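Local coordinates for hemerythrin-like domain-containing protein (PDB 2QKP) that is of unknown function, its C-terminal part forming a PAS-like domain that probably serves sensing or regulation, perhaps by binding a small ligand, at residues H27-D39 / G118-I130. Sequence-based numbering, arbitrary orientation.
Sequences HLPLEITFVNKDD and GDFQGVLEYVQDI
I32 meets L124 through one methyl pair, CG2 to CD1 at 3.5 Å, tighter than usual carbon contact. L124 brings CD1 there with its CG anti to the backbone N (chi1 167°) and chi2 at 62°, and the two side chains meet at a slant. The strands that carry them, 31-36 and 120-129, run antiparallel, joined by six backbone hydrogen bonds in the pairs E31-V127, T33-E125 and V35-V123; the straightest, V35 N to V123 O, measures 3.0 Å with 176° at the hydrogen. On the same face as I32, the F34 ring turns its edge to Q121 O, 3.4 Å from CZ.

T33 and E125 share the other face, running alongside each other, with T33 OG1 3.4 Å from E125 CB. Here the fit is wetter: one water joins T33 OG1 to V123 O, another joins it to E125 OE1. V35 and V123 pack nearby on F82 of helix 72-86. Looser still is the exposed turn, where K37 CB stays 4.1 Å from F120 CD2.

Strand 120-129 is central in the five-stranded antiparallel PAS sheet, and 31-36 lies between it and 41-44. Paired backbone amides and carbonyls bind E31-V35 to V123-V127, while two waters bond to the T33 hydroxyl on a largely buried face.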
loop_
_atom_site.group_PDB
_atom_site.type_symbol
_atom_site.label_atom_id
_atom_site.label_comp_id
_atom_site.label_asym_id
_atom_site.label_seq_id
_atom_site.Cartn_x
_atom_site.Cartn_y
_atom_site.Cartn_z
ATOM N N HIS A 27 7.437 -2.378 -1.711
ATOM C CA HIS A 27 7.742 -1.261 -2.637
ATOM C C HIS A 27 6.779 -0.099 -2.514
ATOM O O HIS A 27 6.946 0.941 -3.177
ATOM C CB HIS A 27 7.807 -1.737 -4.095
ATOM C CG HIS A 27 9.084 -2.440 -4.431
ATOM N ND1 HIS A 27 9.325 -3.743 -4.057
ATOM C CD2 HIS A 27 10.199 -2.014 -5.081
ATOM C CE1 HIS A 27 10.529 -4.102 -4.488
ATOM N NE2 HIS A 27 11.084 -3.067 -5.098
ATOM N N LEU A 28 5.766 -0.238 -1.666
ATOM C CA LEU A 28 4.855 0.884 -1.444
ATOM C C LEU A 28 5.537 1.928 -0.572
ATOM O O LEU A 28 6.367 1.570 0.261
ATOM C CB LEU A 28 3.547 0.391 -0.830
ATOM C CG LEU A 28 2.652 -0.454 -1.764
ATOM C CD1 LEU A 28 1.573 -1.151 -0.932
ATOM C CD2 LEU A 28 2.002 0.397 -2.862
ATOM N N PRO A 29 5.179 3.225 -0.732
ATOM C CA PRO A 29 5.876 4.291 -0.016
ATOM C C PRO A 29 5.309 4.489 1.408
ATOM O O PRO A 29 5.046 5.633 1.836
ATOM C CB PRO A 29 5.578 5.515 -0.897
ATOM C CG PRO A 29 4.224 5.278 -1.376
ATOM C CD PRO A 29 4.089 3.770 -1.555
ATOM N N LEU A 30 5.142 3.385 2.134
ATOM C CA LEU A 30 4.442 3.398 3.420
ATOM C C LEU A 30 5.143 2.442 4.362
ATOM O O LEU A 30 5.615 1.402 3.919
ATOM C CB LEU A 30 3.003 2.897 3.259
ATOM C CG LEU A 30 2.103 3.632 2.264
ATOM C CD1 LEU A 30 0.826 2.846 1.903
ATOM C CD2 LEU A 30 1.737 5.003 2.832
ATOM N N GLU A 31 5.203 2.792 5.645
ATOM C CA GLU A 31 5.610 1.851 6.689
ATOM C C GLU A 31 4.290 1.244 7.144
ATOM O O GLU A 31 3.409 1.971 7.612
ATOM C CB GLU A 31 6.280 2.573 7.881
ATOM C CG GLU A 31 7.624 3.200 7.572
ATOM C CD GLU A 31 8.191 3.986 8.755
ATOM O OE1 GLU A 31 7.747 3.803 9.935
ATOM O OE2 GLU A 31 9.105 4.767 8.501
ATOM N N ILE A 32 4.156 -0.075 6.997
ATOM C CA ILE A 32 2.871 -0.757 7.245
ATOM C C ILE A 32 3.062 -1.679 8.430
ATOM O O ILE A 32 4.100 -2.350 8.543
ATOM C CB ILE A 32 2.474 -1.563 6.001
ATOM C CG1 ILE A 32 2.283 -0.575 4.828
ATOM C CG2 ILE A 32 1.187 -2.471 6.202
ATOM C CD1 ILE A 32 2.031 -1.246 3.481
ATOM N N THR A 33 2.076 -1.715 9.319
ATOM C CA THR A 33 2.075 -2.740 10.380
ATOM C C THR A 33 0.674 -3.314 10.450
ATOM O O THR A 33 -0.294 -2.627 10.122
ATOM C CB THR A 33 2.497 -2.227 11.801
ATOM O OG1 THR A 33 1.412 -1.509 12.399
ATOM C CG2 THR A 33 3.760 -1.349 11.761
ATOM N N PHE A 34 0.557 -4.571 10.862
ATOM C CA PHE A 34 -0.760 -5.173 10.974
ATOM C C PHE A 34 -0.856 -5.898 12.303
ATOM O O PHE A 34 0.020 -6.672 12.648
ATOM C CB PHE A 34 -0.987 -6.155 9.827
ATOM C CG PHE A 34 -2.240 -6.931 9.948
ATOM C CD1 PHE A 34 -3.490 -6.295 9.811
ATOM C CD2 PHE A 34 -2.197 -8.301 10.187
ATOM C CE1 PHE A 34 -4.685 -7.027 9.892
ATOM C CE2 PHE A 34 -3.393 -9.045 10.298
ATOM C CZ PHE A 34 -4.633 -8.408 10.155
ATOM N N VAL A 35 -1.942 -5.636 13.017
ATOM C CA VAL A 35 -2.263 -6.321 14.279
ATOM C C VAL A 35 -3.556 -7.105 14.058
ATOM O O VAL A 35 -4.537 -6.551 13.547
ATOM C CB VAL A 35 -2.439 -5.275 15.413
ATOM C CG1 VAL A 35 -2.911 -5.945 16.696
ATOM C CG2 VAL A 35 -1.148 -4.510 15.646
ATOM N N ASN A 36 -3.592 -8.388 14.410
ATOM C CA ASN A 36 -4.767 -9.201 14.034
ATOM C C ASN A 36 -5.877 -9.023 15.066
ATOM O O ASN A 36 -5.722 -8.258 16.025
ATOM C CB ASN A 36 -4.409 -10.683 13.828
ATOM C CG ASN A 36 -3.858 -11.347 15.107
ATOM O OD1 ASN A 36 -4.233 -10.973 16.221
ATOM N ND2 ASN A 36 -2.980 -12.344 14.939
ATOM N N LYS A 37 -6.989 -9.714 14.838
ATOM C CA LYS A 37 -8.160 -9.568 15.712
ATOM C C LYS A 37 -7.951 -10.118 17.150
ATOM O O LYS A 37 -8.780 -9.867 18.038
ATOM C CB LYS A 37 -9.376 -10.181 15.010
ATOM C CG LYS A 37 -9.307 -11.669 14.934
ATOM C CD LYS A 37 -10.490 -12.283 14.208
ATOM C CE LYS A 37 -10.331 -13.797 14.196
ATOM N NZ LYS A 37 -9.849 -14.359 15.521
ATOM N N ASP A 38 -6.849 -10.844 17.375
ATOM C CA ASP A 38 -6.434 -11.309 18.717
ATOM C C ASP A 38 -5.375 -10.423 19.349
ATOM O O ASP A 38 -4.652 -10.853 20.262
ATOM C CB ASP A 38 -5.914 -12.747 18.628
ATOM C CG ASP A 38 -6.950 -13.679 18.057
ATOM O OD1 ASP A 38 -8.117 -13.562 18.478
ATOM O OD2 ASP A 38 -6.613 -14.502 17.175
ATOM N N ASP A 39 -5.247 -9.198 18.821
ATOM C CA ASP A 39 -4.306 -8.203 19.328
ATOM C C ASP A 39 -2.830 -8.533 19.210
ATOM O O ASP A 39 -2.015 -7.934 19.905
ATOM C CB ASP A 39 -4.626 -7.838 20.783
ATOM C CG ASP A 39 -5.904 -7.066 20.909
ATOM O OD1 ASP A 39 -6.383 -6.543 19.884
ATOM O OD2 ASP A 39 -6.425 -6.967 22.050
ATOM N N GLY A 118 -18.324 -7.367 6.521
ATOM C CA GLY A 118 -18.242 -6.292 7.514
ATOM C C GLY A 118 -17.648 -6.751 8.824
ATOM O O GLY A 118 -17.632 -6.003 9.795
ATOM N N ASP A 119 -17.121 -7.979 8.853
ATOM C CA ASP A 119 -16.519 -8.513 10.056
ATOM C C ASP A 119 -15.068 -8.058 10.299
ATOM O O ASP A 119 -14.299 -7.857 9.355
ATOM C CB ASP A 119 -16.640 -10.048 10.067
ATOM C CG ASP A 119 -18.102 -10.527 10.117
ATOM O OD1 ASP A 119 -19.004 -9.718 10.488
ATOM O OD2 ASP A 119 -18.350 -11.713 9.770
ATOM N N PHE A 120 -14.697 -7.918 11.566
ATOM C CA PHE A 120 -13.421 -7.293 11.958
ATOM C C PHE A 120 -12.262 -8.283 11.840
ATOM O O PHE A 120 -12.313 -9.368 12.407
ATOM C CB PHE A 120 -13.521 -6.780 13.415
ATOM C CG PHE A 120 -12.314 -6.033 13.876
ATOM C CD1 PHE A 120 -12.078 -4.737 13.451
ATOM C CD2 PHE A 120 -11.388 -6.633 14.734
ATOM C CE1 PHE A 120 -10.947 -4.054 13.897
ATOM C CE2 PHE A 120 -10.265 -5.933 15.186
ATOM C CZ PHE A 120 -10.046 -4.662 14.757
ATOM N N GLN A 121 -11.223 -7.896 11.093
ATOM C CA GLN A 121 -10.058 -8.760 10.879
ATOM C C GLN A 121 -8.753 -8.221 11.472
ATOM O O GLN A 121 -7.725 -8.920 11.478
ATOM C CB GLN A 121 -9.884 -9.000 9.380
ATOM C CG GLN A 121 -11.119 -9.545 8.693
ATOM C CD GLN A 121 -11.593 -10.856 9.292
ATOM O OE1 GLN A 121 -10.792 -11.674 9.749
ATOM N NE2 GLN A 121 -12.910 -11.054 9.312
ATOM N N GLY A 122 -8.780 -7.000 11.989
ATOM C CA GLY A 122 -7.606 -6.450 12.665
ATOM C C GLY A 122 -7.430 -4.984 12.348
ATOM O O GLY A 122 -8.327 -4.350 11.780
ATOM N N VAL A 123 -6.277 -4.447 12.741
ATOM C CA VAL A 123 -6.016 -3.023 12.487
ATOM C C VAL A 123 -4.775 -2.874 11.614
ATOM O O VAL A 123 -3.738 -3.468 11.910
ATOM C CB VAL A 123 -5.826 -2.277 13.786
ATOM C CG1 VAL A 123 -5.340 -0.857 13.525
ATOM C CG2 VAL A 123 -7.171 -2.228 14.556
ATOM N N LEU A 124 -4.916 -2.086 10.545
ATOM C CA LEU A 124 -3.825 -1.800 9.607
ATOM C C LEU A 124 -3.310 -0.394 9.907
ATOM O O LEU A 124 -4.095 0.556 9.855
ATOM C CB LEU A 124 -4.370 -1.890 8.167
ATOM C CG LEU A 124 -3.510 -1.346 7.026
ATOM C CD1 LEU A 124 -2.202 -2.125 6.959
ATOM C CD2 LEU A 124 -4.261 -1.432 5.729
ATOM N N GLU A 125 -2.016 -0.253 10.212
ATOM C CA GLU A 125 -1.411 1.071 10.390
ATOM C C GLU A 125 -0.473 1.345 9.221
ATOM O O GLU A 125 0.330 0.477 8.853
ATOM C CB GLU A 125 -0.643 1.148 11.717
ATOM C CG GLU A 125 0.033 2.514 11.954
ATOM C CD GLU A 125 0.770 2.618 13.286
ATOM O OE1 GLU A 125 0.782 1.631 14.061
ATOM O OE2 GLU A 125 1.318 3.705 13.550
ATOM N N TYR A 126 -0.603 2.516 8.607
ATOM C CA TYR A 126 0.328 2.897 7.557
ATOM C C TYR A 126 0.757 4.348 7.718
ATOM O O TYR A 126 -0.061 5.257 8.059
ATOM C CB TYR A 126 -0.228 2.586 6.154
ATOM C CG TYR A 126 -1.632 3.076 5.833
ATOM C CD1 TYR A 126 -1.824 4.292 5.168
ATOM C CD2 TYR A 126 -2.760 2.314 6.159
ATOM C CE1 TYR A 126 -3.092 4.726 4.835
ATOM C CE2 TYR A 126 -4.041 2.736 5.834
ATOM C CZ TYR A 126 -4.187 3.952 5.160
ATOM O OH TYR A 126 -5.441 4.411 4.846
ATOM N N VAL A 127 2.056 4.546 7.530
ATOM C CA VAL A 127 2.687 5.826 7.789
ATOM C C VAL A 127 3.304 6.320 6.476
ATOM O O VAL A 127 4.020 5.574 5.799
ATOM C CB VAL A 127 3.802 5.684 8.856
ATOM C CG1 VAL A 127 4.439 6.992 9.099
ATOM C CG2 VAL A 127 3.269 5.072 10.178
ATOM N N GLN A 128 3.052 7.589 6.152
ATOM C CA GLN A 128 3.578 8.155 4.908
ATOM C C GLN A 128 4.263 9.490 5.159
ATOM O O GLN A 128 3.846 10.268 6.012
ATOM C CB GLN A 128 2.446 8.367 3.922
ATOM C CG GLN A 128 2.915 8.681 2.452
ATOM C CD GLN A 128 1.736 8.711 1.494
ATOM O OE1 GLN A 128 0.571 8.666 1.918
ATOM N NE2 GLN A 128 2.023 8.797 0.206
ATOM N N ASP A 129 5.313 9.763 4.391
ATOM C CA ASP A 129 5.878 11.103 4.414
ATOM C C ASP A 129 5.137 11.924 3.344
ATOM O O ASP A 129 5.125 11.590 2.142
ATOM C CB ASP A 129 7.388 11.058 4.169
ATOM C CG ASP A 129 7.990 12.442 3.975
ATOM O OD1 ASP A 129 7.490 13.426 4.582
ATOM O OD2 ASP A 129 8.963 12.530 3.177
ATOM N N ILE A 130 4.504 13.001 3.790
ATOM C CA ILE A 130 3.732 13.824 2.866
ATOM C C ILE A 130 4.402 15.165 2.549
ATOM O O ILE A 130 3.882 15.952 1.739
ATOM C CB ILE A 130 2.272 14.021 3.319
ATOM C CG1 ILE A 130 2.199 14.676 4.704
ATOM C CG2 ILE A 130 1.565 12.683 3.388
ATOM C CD1 ILE A 130 0.838 15.224 5.069
HETATM O O HOH W 1 6.305 7.901 2.450
HETATM O O HOH W 2 -1.384 -2.151 13.061
HETATM O O HOH W 3 2.390 -0.946 15.030
#